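Local coordinates for conserved hypothetical protein NMB0706 (Neisseria meningitidis, PDB 1RV9) that is of unknown function but belongs to the multi-copper polyphenol oxidoreductase (laccase, YfiH) family and may act as an enzyme of that group, at residues Ala136-Leu141 and Phe180-Thr185; Ala190-Glu195 and Ala210-Lys215; Ala170-Val175 and Thr226-Leu231; Leu119-Cys124 and Gly144-Thr149. One frame throughout, in Å; residues are numbered along the deposited sequence.

Contact 1: Ala136-Leu141 and Phe180-Thr185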
loop_
_atom_site.group_PDB
_atom_site.type_symbol
_atom_site.label_atom_id
_atom_site.label_comp_id
_atom_site.label_asym_id
_atom_site.label_seq_id
_atom_site.Cartn_x
_atom_site.Cartn_y
_atom_site.Cartn_z
ATOM N N ALA A 136 3.018 -3.162 -2.180
ATOM C CA ALA A 136 3.895 -3.221 -3.336
ATOM C C ALA A 136 5.263 -2.579 -3.178
ATOM O O ALA A 136 5.487 -1.456 -3.637
ATOM C CB ALA A 136 3.177 -2.626 -4.556
ATOM N N GLY A 137 6.166 -3.285 -2.502
ATOM C CA GLY A 137 7.531 -2.809 -2.383
ATOM C C GLY A 137 8.074 -3.169 -3.755
ATOM O O GLY A 137 7.336 -3.755 -4.552
ATOM N N TRP A 138 9.326 -2.858 -4.066
ATOM C CA TRP A 138 9.807 -3.198 -5.399
ATOM C C TRP A 138 9.828 -4.703 -5.647
ATOM O O TRP A 138 9.575 -5.148 -6.759
ATOM C CB TRP A 138 11.191 -2.589 -5.678
ATOM C CG TRP A 138 12.351 -3.253 -4.998
ATOM C CD1 TRP A 138 12.897 -2.923 -3.789
ATOM C CD2 TRP A 138 13.136 -4.333 -5.511
ATOM N NE1 TRP A 138 13.977 -3.729 -3.522
ATOM C CE2 TRP A 138 14.145 -4.606 -4.560
ATOM C CE3 TRP A 138 13.083 -5.103 -6.682
ATOM C CZ2 TRP A 138 15.100 -5.612 -4.748
ATOM C CZ3 TRP A 138 14.031 -6.102 -6.869
ATOM C CH2 TRP A 138 15.025 -6.349 -5.903
ATOM N N ARG A 139 10.104 -5.491 -4.610
ATOM C CA ARG A 139 10.146 -6.942 -4.776
ATOM C C ARG A 139 8.773 -7.519 -5.105
ATOM O O ARG A 139 8.627 -8.290 -6.053
ATOM C CB ARG A 139 10.710 -7.603 -3.515
ATOM C CG ARG A 139 12.207 -7.398 -3.346
ATOM C CD ARG A 139 12.695 -7.860 -1.983
ATOM N NE ARG A 139 14.121 -7.589 -1.814
ATOM C CZ ARG A 139 15.094 -8.298 -2.375
ATOM N NH1 ARG A 139 14.809 -9.343 -3.141
ATOM N NH2 ARG A 139 16.360 -7.950 -2.183
ATOM N N GLY A 140 7.764 -7.152 -4.321
ATOM C CA GLY A 140 6.430 -7.664 -4.580
ATOM C C GLY A 140 5.854 -7.132 -5.879
ATOM O O GLY A 140 5.123 -7.832 -6.588
ATOM N N LEU A 141 6.184 -5.887 -6.201
ATOM C CA LEU A 141 5.674 -5.274 -7.420
ATOM C C LEU A 141 6.249 -5.997 -8.637
ATOM O O LEU A 141 5.515 -6.379 -9.551
ATOM C CB LEU A 141 6.035 -3.782 -7.453
ATOM C CG LEU A 141 5.423 -2.945 -8.581
ATOM C CD1 LEU A 141 3.904 -3.011 -8.506
ATOM C CD2 LEU A 141 5.902 -1.502 -8.472
ATOM N N PHE A 180 16.447 -2.554 -11.434
ATOM C CA PHE A 180 16.162 -2.226 -12.823
ATOM C C PHE A 180 15.862 -3.492 -13.625
ATOM O O PHE A 180 14.849 -3.572 -14.321
ATOM C CB PHE A 180 17.356 -1.477 -13.429
ATOM C CG PHE A 180 17.155 -1.068 -14.859
ATOM C CD1 PHE A 180 17.401 -1.963 -15.892
ATOM C CD2 PHE A 180 16.703 0.209 -15.170
ATOM C CE1 PHE A 180 17.200 -1.591 -17.221
ATOM C CE2 PHE A 180 16.499 0.591 -16.494
ATOM C CZ PHE A 180 16.748 -0.311 -17.521
ATOM N N ASP A 181 16.741 -4.486 -13.520
ATOM C CA ASP A 181 16.559 -5.736 -14.251
ATOM C C ASP A 181 15.326 -6.520 -13.805
ATOM O O ASP A 181 14.656 -7.143 -14.626
ATOM C CB ASP A 181 17.799 -6.629 -14.114
ATOM C CG ASP A 181 19.026 -6.038 -14.782
ATOM O OD1 ASP A 181 18.870 -5.175 -15.672
ATOM O OD2 ASP A 181 20.151 -6.449 -14.423
ATOM N N ALA A 182 15.025 -6.487 -12.510
ATOM C CA ALA A 182 13.872 -7.212 -11.982
ATOM C C ALA A 182 12.591 -6.805 -12.697
ATOM O O ALA A 182 11.651 -7.589 -12.805
ATOM C CB ALA A 182 13.736 -6.965 -10.484
ATOM N N PHE A 183 12.559 -5.570 -13.182
ATOM C CA PHE A 183 11.398 -5.049 -13.890
ATOM C C PHE A 183 11.561 -5.046 -15.407
ATOM O O PHE A 183 10.737 -5.602 -16.132
ATOM C CB PHE A 183 11.117 -3.609 -13.450
ATOM C CG PHE A 183 10.505 -3.488 -12.085
ATOM C CD1 PHE A 183 9.139 -3.672 -11.903
ATOM C CD2 PHE A 183 11.291 -3.162 -10.985
ATOM C CE1 PHE A 183 8.562 -3.524 -10.645
ATOM C CE2 PHE A 183 10.724 -3.013 -9.722
ATOM C CZ PHE A 183 9.356 -3.194 -9.553
ATOM N N CYS A 184 12.637 -4.420 -15.872
ATOM C CA CYS A 184 12.887 -4.258 -17.300
ATOM C C CYS A 184 13.314 -5.448 -18.146
ATOM O O CYS A 184 13.140 -5.420 -19.365
ATOM C CB CYS A 184 13.874 -3.112 -17.500
ATOM S SG CYS A 184 13.325 -1.602 -16.702
ATOM N N THR A 185 13.880 -6.483 -17.540
ATOM C CA THR A 185 14.273 -7.636 -18.339
ATOM C C THR A 185 12.996 -8.354 -18.784
ATOM O O THR A 185 12.801 -8.610 -19.974
ATOM C CB THR A 185 15.203 -8.587 -17.551
ATOM O OG1 THR A 185 16.456 -7.933 -17.318
ATOM C CG2 THR A 185 15.456 -9.865 -18.335
#

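Contact 2: Ala190-Glu195 and Ala210-Lys215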
loop_
_atom_site.group_PDB
_atom_site.type_symbol
_atom_site.label_atom_id
_atom_site.label_comp_id
_atom_site.label_asym_id
_atom_site.label_seq_id
_atom_site.Cartn_x
_atom_site.Cartn_y
_atom_site.Cartn_z
ATOM N N ALA A 190 9.011 -1.142 -18.962
ATOM C CA ALA A 190 9.208 -0.621 -17.613
ATOM C C ALA A 190 10.392 0.342 -17.538
ATOM O O ALA A 190 10.536 1.090 -16.571
ATOM C CB ALA A 190 9.410 -1.771 -16.635
ATOM N N ALA A 191 11.239 0.325 -18.561
ATOM C CA ALA A 191 12.399 1.210 -18.586
ATOM C C ALA A 191 11.967 2.673 -18.563
ATOM O O ALA A 191 12.722 3.547 -18.140
ATOM C CB ALA A 191 13.247 0.932 -19.824
ATOM N N THR A 192 10.746 2.938 -19.016
ATOM C CA THR A 192 10.232 4.301 -19.035
ATOM C C THR A 192 10.016 4.832 -17.622
ATOM O O THR A 192 9.882 6.039 -17.421
ATOM C CB THR A 192 8.894 4.386 -19.801
ATOM O OG1 THR A 192 7.934 3.518 -19.185
ATOM C CG2 THR A 192 9.086 3.978 -21.256
ATOM N N ALA A 193 9.986 3.925 -16.647
ATOM C CA ALA A 193 9.777 4.300 -15.252
ATOM C C ALA A 193 11.080 4.432 -14.463
ATOM O O ALA A 193 11.062 4.623 -13.247
ATOM C CB ALA A 193 8.851 3.287 -14.575
ATOM N N PHE A 194 12.208 4.316 -15.158
ATOM C CA PHE A 194 13.522 4.454 -14.535
ATOM C C PHE A 194 14.294 5.542 -15.260
ATOM O O PHE A 194 14.225 5.644 -16.484
ATOM C CB PHE A 194 14.338 3.160 -14.633
ATOM C CG PHE A 194 13.826 2.039 -13.776
ATOM C CD1 PHE A 194 12.813 1.203 -14.231
ATOM C CD2 PHE A 194 14.367 1.818 -12.514
ATOM C CE1 PHE A 194 12.348 0.154 -13.437
ATOM C CE2 PHE A 194 13.908 0.773 -11.712
ATOM C CZ PHE A 194 12.897 -0.058 -12.175
ATOM N N GLU A 195 15.025 6.354 -14.506
ATOM C CA GLU A 195 15.839 7.400 -15.108
ATOM C C GLU A 195 17.275 7.219 -14.642
ATOM O O GLU A 195 17.562 7.263 -13.444
ATOM C CB GLU A 195 15.350 8.791 -14.714
ATOM C CG GLU A 195 16.299 9.892 -15.177
ATOM C CD GLU A 195 15.902 11.267 -14.689
ATOM O OE1 GLU A 195 15.081 11.357 -13.755
ATOM O OE2 GLU A 195 16.425 12.264 -15.233
ATOM N N ALA A 210 3.712 0.915 -11.318
ATOM C CA ALA A 210 2.414 0.353 -10.965
ATOM C C ALA A 210 1.384 0.620 -12.056
ATOM O O ALA A 210 0.601 -0.262 -12.395
ATOM C CB ALA A 210 1.934 0.922 -9.632
ATOM N N ARG A 211 1.383 1.832 -12.606
ATOM C CA ARG A 211 0.429 2.162 -13.663
ATOM C C ARG A 211 0.633 1.272 -14.882
ATOM O O ARG A 211 -0.334 0.826 -15.498
ATOM C CB ARG A 211 0.552 3.633 -14.076
ATOM C CG ARG A 211 0.122 4.622 -13.010
ATOM C CD ARG A 211 -0.155 6.002 -13.601
ATOM N NE ARG A 211 -0.277 7.020 -12.561
ATOM C CZ ARG A 211 0.757 7.546 -11.912
ATOM N NH1 ARG A 211 1.993 7.155 -12.201
ATOM N NH2 ARG A 211 0.560 8.454 -10.963
ATOM N N LEU A 212 1.892 1.017 -15.230
ATOM C CA LEU A 212 2.207 0.162 -16.374
ATOM C C LEU A 212 1.678 -1.248 -16.146
ATOM O O LEU A 212 1.013 -1.830 -17.007
ATOM C CB LEU A 212 3.723 0.090 -16.592
ATOM C CG LEU A 212 4.425 1.218 -17.346
ATOM C CD1 LEU A 212 5.934 1.017 -17.283
ATOM C CD2 LEU A 212 3.950 1.230 -18.794
ATOM N N ILE A 213 1.986 -1.798 -14.978
ATOM C CA ILE A 213 1.560 -3.142 -14.623
ATOM C C ILE A 213 0.038 -3.253 -14.558
ATOM O O ILE A 213 -0.547 -4.191 -15.104
ATOM C CB ILE A 213 2.199 -3.558 -13.273
ATOM C CG1 ILE A 213 3.710 -3.718 -13.464
ATOM C CG2 ILE A 213 1.578 -4.851 -12.759
ATOM C CD1 ILE A 213 4.495 -3.862 -12.171
ATOM N N LEU A 214 -0.604 -2.293 -13.903
ATOM C CA LEU A 214 -2.059 -2.305 -13.788
ATOM C C LEU A 214 -2.724 -2.176 -15.156
ATOM O O LEU A 214 -3.687 -2.887 -15.450
ATOM C CB LEU A 214 -2.525 -1.172 -12.873
ATOM C CG LEU A 214 -2.172 -1.340 -11.394
ATOM C CD1 LEU A 214 -2.330 -0.010 -10.674
ATOM C CD2 LEU A 214 -3.063 -2.413 -10.773
ATOM N N LYS A 215 -2.213 -1.269 -15.982
ATOM C CA LYS A 215 -2.764 -1.069 -17.315
ATOM C C LYS A 215 -2.609 -2.315 -18.164
ATOM O O LYS A 215 -3.536 -2.716 -18.867
ATOM C CB LYS A 215 -2.081 0.116 -18.011
ATOM C CG LYS A 215 -2.726 1.471 -17.732
ATOM C CD LYS A 215 -4.011 1.327 -16.923
ATOM C CE LYS A 215 -5.026 2.399 -17.265
ATOM N NZ LYS A 215 -6.280 2.214 -16.483
#

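Contact 3: Ala170-Val175 and Thr226-Leu231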
loop_
_atom_site.group_PDB
_atom_site.type_symbol
_atom_site.label_atom_id
_atom_site.label_comp_id
_atom_site.label_asym_id
_atom_site.label_seq_id
_atom_site.Cartn_x
_atom_site.Cartn_y
_atom_site.Cartn_z
ATOM N N ALA A 170 9.815 9.090 -7.327
ATOM C CA ALA A 170 10.983 8.877 -8.171
ATOM C C ALA A 170 12.185 9.705 -7.733
ATOM O O ALA A 170 13.300 9.188 -7.621
ATOM C CB ALA A 170 10.629 9.193 -9.618
ATOM N N ASP A 171 11.953 10.987 -7.476
ATOM C CA ASP A 171 13.022 11.889 -7.064
ATOM C C ASP A 171 13.849 11.396 -5.885
ATOM O O ASP A 171 15.042 11.686 -5.793
ATOM C CB ASP A 171 12.446 13.263 -6.720
ATOM C CG ASP A 171 12.063 14.055 -7.946
ATOM O OD1 ASP A 171 12.946 14.287 -8.799
ATOM O OD2 ASP A 171 10.883 14.449 -8.056
ATOM N N ALA A 172 13.223 10.641 -4.989
ATOM C CA ALA A 172 13.915 10.157 -3.804
ATOM C C ALA A 172 14.249 8.671 -3.782
ATOM O O ALA A 172 15.001 8.223 -2.916
ATOM C CB ALA A 172 13.099 10.513 -2.562
ATOM N N PHE A 173 13.707 7.907 -4.726
ATOM C CA PHE A 173 13.941 6.466 -4.755
ATOM C C PHE A 173 15.065 6.064 -5.704
ATOM O O PHE A 173 14.842 5.806 -6.884
ATOM C CB PHE A 173 12.637 5.748 -5.123
ATOM C CG PHE A 173 12.675 4.253 -4.924
ATOM C CD1 PHE A 173 13.457 3.684 -3.924
ATOM C CD2 PHE A 173 11.896 3.417 -5.719
ATOM C CE1 PHE A 173 13.461 2.300 -3.720
ATOM C CE2 PHE A 173 11.891 2.035 -5.523
ATOM C CZ PHE A 173 12.676 1.477 -4.523
ATOM N N GLU A 174 16.279 6.014 -5.170
ATOM C CA GLU A 174 17.452 5.653 -5.952
ATOM C C GLU A 174 17.744 4.162 -5.820
ATOM O O GLU A 174 17.863 3.644 -4.709
ATOM C CB GLU A 174 18.649 6.472 -5.472
ATOM C CG GLU A 174 19.917 6.270 -6.264
ATOM C CD GLU A 174 21.055 7.108 -5.724
ATOM O OE1 GLU A 174 20.940 8.352 -5.746
ATOM O OE2 GLU A 174 22.059 6.523 -5.269
ATOM N N VAL A 175 17.863 3.476 -6.955
ATOM C CA VAL A 175 18.124 2.040 -6.958
ATOM C C VAL A 175 19.250 1.632 -7.904
ATOM O O VAL A 175 19.766 2.451 -8.669
ATOM C CB VAL A 175 16.866 1.243 -7.354
ATOM C CG1 VAL A 175 15.727 1.553 -6.391
ATOM C CG2 VAL A 175 16.466 1.585 -8.776
ATOM N N THR A 226 0.308 10.972 -5.974
ATOM C CA THR A 226 0.717 12.374 -5.945
ATOM C C THR A 226 1.648 12.742 -4.791
ATOM O O THR A 226 2.245 13.820 -4.794
ATOM C CB THR A 226 -0.506 13.296 -5.853
ATOM O OG1 THR A 226 -1.206 13.034 -4.630
ATOM C CG2 THR A 226 -1.441 13.060 -7.027
ATOM N N HIS A 227 1.775 11.858 -3.809
ATOM C CA HIS A 227 2.620 12.129 -2.650
ATOM C C HIS A 227 4.034 11.574 -2.753
ATOM O O HIS A 227 4.351 10.780 -3.639
ATOM C CB HIS A 227 1.989 11.523 -1.393
ATOM C CG HIS A 227 0.657 12.100 -1.030
ATOM N ND1 HIS A 227 0.521 13.281 -0.334
ATOM C CD2 HIS A 227 -0.599 11.639 -1.237
ATOM C CE1 HIS A 227 -0.761 13.521 -0.123
ATOM N NE2 HIS A 227 -1.462 12.539 -0.662
ATOM N N CYS A 228 4.880 12.030 -1.835
ATOM C CA CYS A 228 6.244 11.536 -1.704
ATOM C C CYS A 228 6.430 11.424 -0.202
ATOM O O CYS A 228 6.419 12.425 0.514
ATOM C CB CYS A 228 7.300 12.490 -2.259
ATOM S SG CYS A 228 8.972 11.829 -1.938
ATOM N N THR A 229 6.576 10.198 0.278
ATOM C CA THR A 229 6.748 9.969 1.700
ATOM C C THR A 229 8.020 10.610 2.249
ATOM O O THR A 229 8.082 10.960 3.426
ATOM C CB THR A 229 6.764 8.466 2.002
ATOM O OG1 THR A 229 7.720 7.818 1.153
ATOM C CG2 THR A 229 5.392 7.865 1.757
ATOM N N VAL A 230 9.032 10.773 1.403
ATOM C CA VAL A 230 10.282 11.378 1.852
ATOM C C VAL A 230 10.148 12.892 2.020
ATOM O O VAL A 230 10.537 13.449 3.048
ATOM C CB VAL A 230 11.437 11.078 0.867
ATOM C CG1 VAL A 230 12.669 11.894 1.233
ATOM C CG2 VAL A 230 11.770 9.597 0.904
ATOM N N LEU A 231 9.585 13.550 1.013
ATOM C CA LEU A 231 9.414 14.999 1.047
ATOM C C LEU A 231 8.413 15.492 2.091
ATOM O O LEU A 231 8.645 16.506 2.747
ATOM C CB LEU A 231 8.999 15.503 -0.340
ATOM C CG LEU A 231 8.750 17.007 -0.498
ATOM C CD1 LEU A 231 9.999 17.783 -0.111
ATOM C CD2 LEU A 231 8.361 17.311 -1.938
#

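Contact 4: Leu119-Cys124 and Gly144-Thr149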
loop_
_atom_site.group_PDB
_atom_site.type_symbol
_atom_site.label_atom_id
_atom_site.label_comp_id
_atom_site.label_asym_id
_atom_site.label_seq_id
_atom_site.Cartn_x
_atom_site.Cartn_y
_atom_site.Cartn_z
ATOM N N LEU A 119 5.003 1.106 -1.915
ATOM C CA LEU A 119 3.727 1.481 -2.503
ATOM C C LEU A 119 2.489 0.715 -2.053
ATOM O O LEU A 119 2.429 -0.505 -2.185
ATOM C CB LEU A 119 3.825 1.379 -4.026
ATOM C CG LEU A 119 2.547 1.699 -4.801
ATOM C CD1 LEU A 119 2.247 3.193 -4.712
ATOM C CD2 LEU A 119 2.717 1.267 -6.254
ATOM N N PRO A 120 1.491 1.426 -1.500
ATOM C CA PRO A 120 0.258 0.768 -1.066
ATOM C C PRO A 120 -0.707 0.897 -2.243
ATOM O O PRO A 120 -0.808 1.968 -2.841
ATOM C CB PRO A 120 -0.221 1.615 0.122
ATOM C CG PRO A 120 0.785 2.761 0.251
ATOM C CD PRO A 120 1.521 2.828 -1.055
ATOM N N VAL A 121 -1.393 -0.182 -2.600
ATOM C CA VAL A 121 -2.356 -0.104 -3.697
ATOM C C VAL A 121 -3.703 -0.642 -3.231
ATOM O O VAL A 121 -3.792 -1.760 -2.723
ATOM C CB VAL A 121 -1.898 -0.914 -4.932
ATOM C CG1 VAL A 121 -2.905 -0.730 -6.077
ATOM C CG2 VAL A 121 -0.517 -0.460 -5.366
ATOM N N LEU A 122 -4.748 0.167 -3.385
ATOM C CA LEU A 122 -6.092 -0.249 -2.996
ATOM C C LEU A 122 -6.881 -0.538 -4.263
ATOM O O LEU A 122 -6.651 0.099 -5.289
ATOM C CB LEU A 122 -6.789 0.855 -2.205
ATOM C CG LEU A 122 -6.066 1.355 -0.952
ATOM C CD1 LEU A 122 -6.931 2.417 -0.281
ATOM C CD2 LEU A 122 -5.802 0.194 0.003
ATOM N N PHE A 123 -7.806 -1.493 -4.186
ATOM C CA PHE A 123 -8.626 -1.879 -5.338
ATOM C C PHE A 123 -10.101 -1.990 -4.975
ATOM O O PHE A 123 -10.450 -2.312 -3.843
ATOM C CB PHE A 123 -8.229 -3.268 -5.853
ATOM C CG PHE A 123 -6.824 -3.377 -6.365
ATOM C CD1 PHE A 123 -6.556 -3.277 -7.728
ATOM C CD2 PHE A 123 -5.775 -3.668 -5.497
ATOM C CE1 PHE A 123 -5.264 -3.474 -8.218
ATOM C CE2 PHE A 123 -4.482 -3.865 -5.977
ATOM C CZ PHE A 123 -4.227 -3.770 -7.342
ATOM N N CYS A 124 -10.963 -1.748 -5.957
ATOM C CA CYS A 124 -12.400 -1.921 -5.769
ATOM C C CYS A 124 -13.005 -1.965 -7.163
ATOM O O CYS A 124 -12.329 -1.639 -8.137
ATOM C CB CYS A 124 -13.017 -0.773 -4.956
ATOM S SG CYS A 124 -13.386 0.757 -5.860
ATOM N N GLY A 144 4.803 -9.642 -8.972
ATOM C CA GLY A 144 3.434 -9.880 -9.395
ATOM C C GLY A 144 2.363 -9.832 -8.318
ATOM O O GLY A 144 1.308 -10.446 -8.473
ATOM N N VAL A 145 2.607 -9.106 -7.232
ATOM C CA VAL A 145 1.606 -9.032 -6.171
ATOM C C VAL A 145 0.317 -8.375 -6.667
ATOM O O VAL A 145 -0.779 -8.768 -6.259
ATOM C CB VAL A 145 2.139 -8.268 -4.923
ATOM C CG1 VAL A 145 2.360 -6.805 -5.251
ATOM C CG2 VAL A 145 1.157 -8.425 -3.756
ATOM N N LEU A 146 0.435 -7.395 -7.559
ATOM C CA LEU A 146 -0.759 -6.725 -8.071
ATOM C C LEU A 146 -1.571 -7.667 -8.958
ATOM O O LEU A 146 -2.798 -7.741 -8.837
ATOM C CB LEU A 146 -0.384 -5.454 -8.840
ATOM C CG LEU A 146 0.331 -4.371 -8.017
ATOM C CD1 LEU A 146 0.421 -3.087 -8.823
ATOM C CD2 LEU A 146 -0.427 -4.105 -6.721
ATOM N N GLN A 147 -0.891 -8.395 -9.840
ATOM C CA GLN A 147 -1.578 -9.335 -10.719
ATOM C C GLN A 147 -2.302 -10.403 -9.904
ATOM O O GLN A 147 -3.430 -10.773 -10.227
ATOM C CB GLN A 147 -0.595 -10.003 -11.691
ATOM C CG GLN A 147 0.066 -9.053 -12.686
ATOM C CD GLN A 147 1.392 -8.511 -12.191
ATOM O OE1 GLN A 147 1.494 -8.011 -11.070
ATOM N NE2 GLN A 147 2.418 -8.601 -13.031
ATOM N N ASN A 148 -1.664 -10.893 -8.844
ATOM C CA ASN A 148 -2.286 -11.915 -8.005
ATOM C C ASN A 148 -3.488 -11.357 -7.246
ATOM O O ASN A 148 -4.474 -12.061 -7.021
ATOM C CB ASN A 148 -1.277 -12.497 -7.010
ATOM C CG ASN A 148 -0.176 -13.281 -7.690
ATOM O OD1 ASN A 148 -0.309 -13.677 -8.848
ATOM N ND2 ASN A 148 0.912 -13.523 -6.969
ATOM N N THR A 149 -3.405 -10.093 -6.844
ATOM C CA THR A 149 -4.509 -9.470 -6.122
ATOM C C THR A 149 -5.707 -9.322 -7.055
ATOM O O THR A 149 -6.837 -9.652 -6.697
ATOM C CB THR A 149 -4.099 -8.091 -5.581
ATOM O OG1 THR A 149 -3.009 -8.255 -4.664
ATOM C CG2 THR A 149 -5.276 -7.423 -4.859
#

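Contact 1: Ala136-Leu141 and Phe180-Thr185
Phe183 inserts its ring between Trp138 and Leu141, making this a helix-helix contact in the alpha-beta-beta-alpha fold, with helix 177-184 set against the start of helix 138-143. From CB the side chain turns with CG anti to the carbonyl carbon (chi1 -74°), which carries the far end of the ring across to the other helix. On one flank, CE1 lies 3.8 Å from Leu141 CG, and the two side chains stand roughly perpendicular. At the tip, Phe183 CZ comes within 3.4 Å of Trp138 O, an oblique van der Waals approach, while Leu141 CB sits in the plane of the ring at its edge, 4.0 Å from CZ. The other flank, CE2, meets Trp138 CB at 4.1 Å. No hydrogen bond joins the segments, and Leu209 of helix 206-217 also touches both Leu141 and Phe183, so the cluster continues into a third helix. Trp138 adds a second, more peripheral touch. Its CG is set between the backbone N and the carbonyl carbon (chi1 75°), and one indole face is covered by Arg139 CG, 3.6 Å above its centre. The indole edge instead faces helix 177-184, where Trp138 CZ3 lies 3.7 Å from Ala182 CB.

Contact 2: Ala190-Glu195 and Ala210-Lys215
Leu212 meets Ala190 and Thr192 with no flat group between them; the ring that belongs to this corner is Phe194, placed beside the contact. At its edge, in the ring plane, lies Ala190 O, a plain contact at 3.3 Å from Phe194 CD1, and the ring forms an edge-to-face pair with Phe180 of helix 177-184, while Phe202 and Ala204 of strand 201-204 touch it as well. The motif is the end of a 3-10 segment, through Ala193, that leads into the edge strand 194-198 of a small antiparallel sheet and rests on helix 206-217. The hydrogen bond that Ala190 O accepts is the one from Ala193 N, at 2.9 Å.

Across the gap the work is done by one methyl group. Leu212 has CG anti to the carbonyl carbon (chi1 -82°) and CD1 extended beyond it (chi2 173°), which brings CD1 to 3.7 Å from Ala190 CA. The same methyl is 3.7 Å from Thr192 OG1, and the two side chains cross obliquely. The threonine hydroxyl hydrogen-bonds Glu189 O, just before the segment, and Leu212 CD1 meets it as a van der Waals contact. The area buried is modest, 105 Å² over both sides, and no hydrogen bond or charge pair crosses. Leu209, one turn earlier on helix 206-217, extends the apolar surface by touching Ala190, Ala193 and Phe194. The nearest backbone pair, Ala190 CA and Leu212 CA, stands 7.2 Å apart, a spacing bridged by Leu212 CD1, which rests on Ala190 CA.

Contact 3: Ala170-Val175 and Thr226-Leu231
Ala172 and Val230 approach to 6.8 Å between their CA atoms, a loop-to-loop contact in which residues 170-173, just before strand 174-175 of the small antiparallel sheet, face the turn that follows strand 221-224. Helical phi/psi at Thr229, Val230 and Leu231 curl that turn back on itself. The side-chain contact is compact: the single methyl of Ala172 points at Val230 and is met by its whole branch point. Val230 CG2 approaches Ala172 CB to 3.8 Å, and Val230 CG1 stands 4.1 Å from the same carbon. With CG1 anti to the backbone N (chi1 171°) and CG2 beside it, both methyls of the valine reach the alanine. Cys228 SG supplies a looser apolar neighbour, 4.4 Å from Ala172 CB. No hydrogen bond crosses; on the Val230 side polar groups hold the loop. Arg241 NH1 is bonded to the carbonyl oxygens of both Thr229 and Val230, Asp117 takes up the hydroxyl of Thr229, and Glu232 binds Cys228 N. Inside the turn the sulfur acts as an acceptor: Leu231 N donates to Cys228 SG over 3.5 Å, almost straight at 168° at the hydrogen.

Contact 4: Leu119-Cys124 and Gly144-Thr149
Leu146 stands across both Val121 and Phe123, at about a right angle to each, and its methyl CD2 is the point where they converge. One side is strand 119-125 in the interior of a mixed sheet, the other is helix 145-153 laid on that sheet, the alpha-on-beta layer of the alpha-beta-beta-alpha fold. The two short axes run nearly parallel, 18° apart, with a closest approach of 10.7 Å. Leu146 CD2 lies 3.9 Å from Val121 CG2 and the same 3.9 Å from Phe123 CZ, in the plane of the phenyl ring and at its edge. Phe123 has CG beside the backbone N (chi1 -63°), which leads the ring up to the helix, where it also meets Thr149. The Thr149 methyl comes in obliquely, CG2 at 3.8 Å from Phe123 CE2. The torsion that turns CG2 to the ring (chi1 -61°) sends OG1 back into its own helix, where it donates to Val145 O at 2.8 Å. That carbonyl oxygen also accepts from Thr149 N, the two donors arriving from opposite faces of its plane. Ala132 and Ala134 of the adjacent strand 131-136 continue the surface under Thr149. All four touching residues are buried and their meeting atoms are carbon, so the interface is held by close apolar fit, and the one buried hydroxyl is satisfied within the helix without a partner on the strand.

Overall arrangement
Contacts 1, 2 and 4 touch one another, their centres 10 to 14 Å apart; contact 3 is farther off, about 20 Å from contact 4 between centres, and touches contact 2 through Val175 CG2, 4.0 Å from Phe194 CE2. Contact 2 packs on helix 177-184 of contact 1, with Phe183 CD2 3.7 Å from Phe194 CZ. Contact 4 joins contact 2 through Leu214 CD2, 3.5 Å from Phe123 CE1, and contact 1 through Ala136 N and Leu119 O, 2.7 Å apart and probably hydrogen-bonded. Those two residues directly follow His135 and Cys118, which with Asp100 have the geometry of a possible, unconfirmed catalytic triad; Trp138 and Thr149 lie near it without touching.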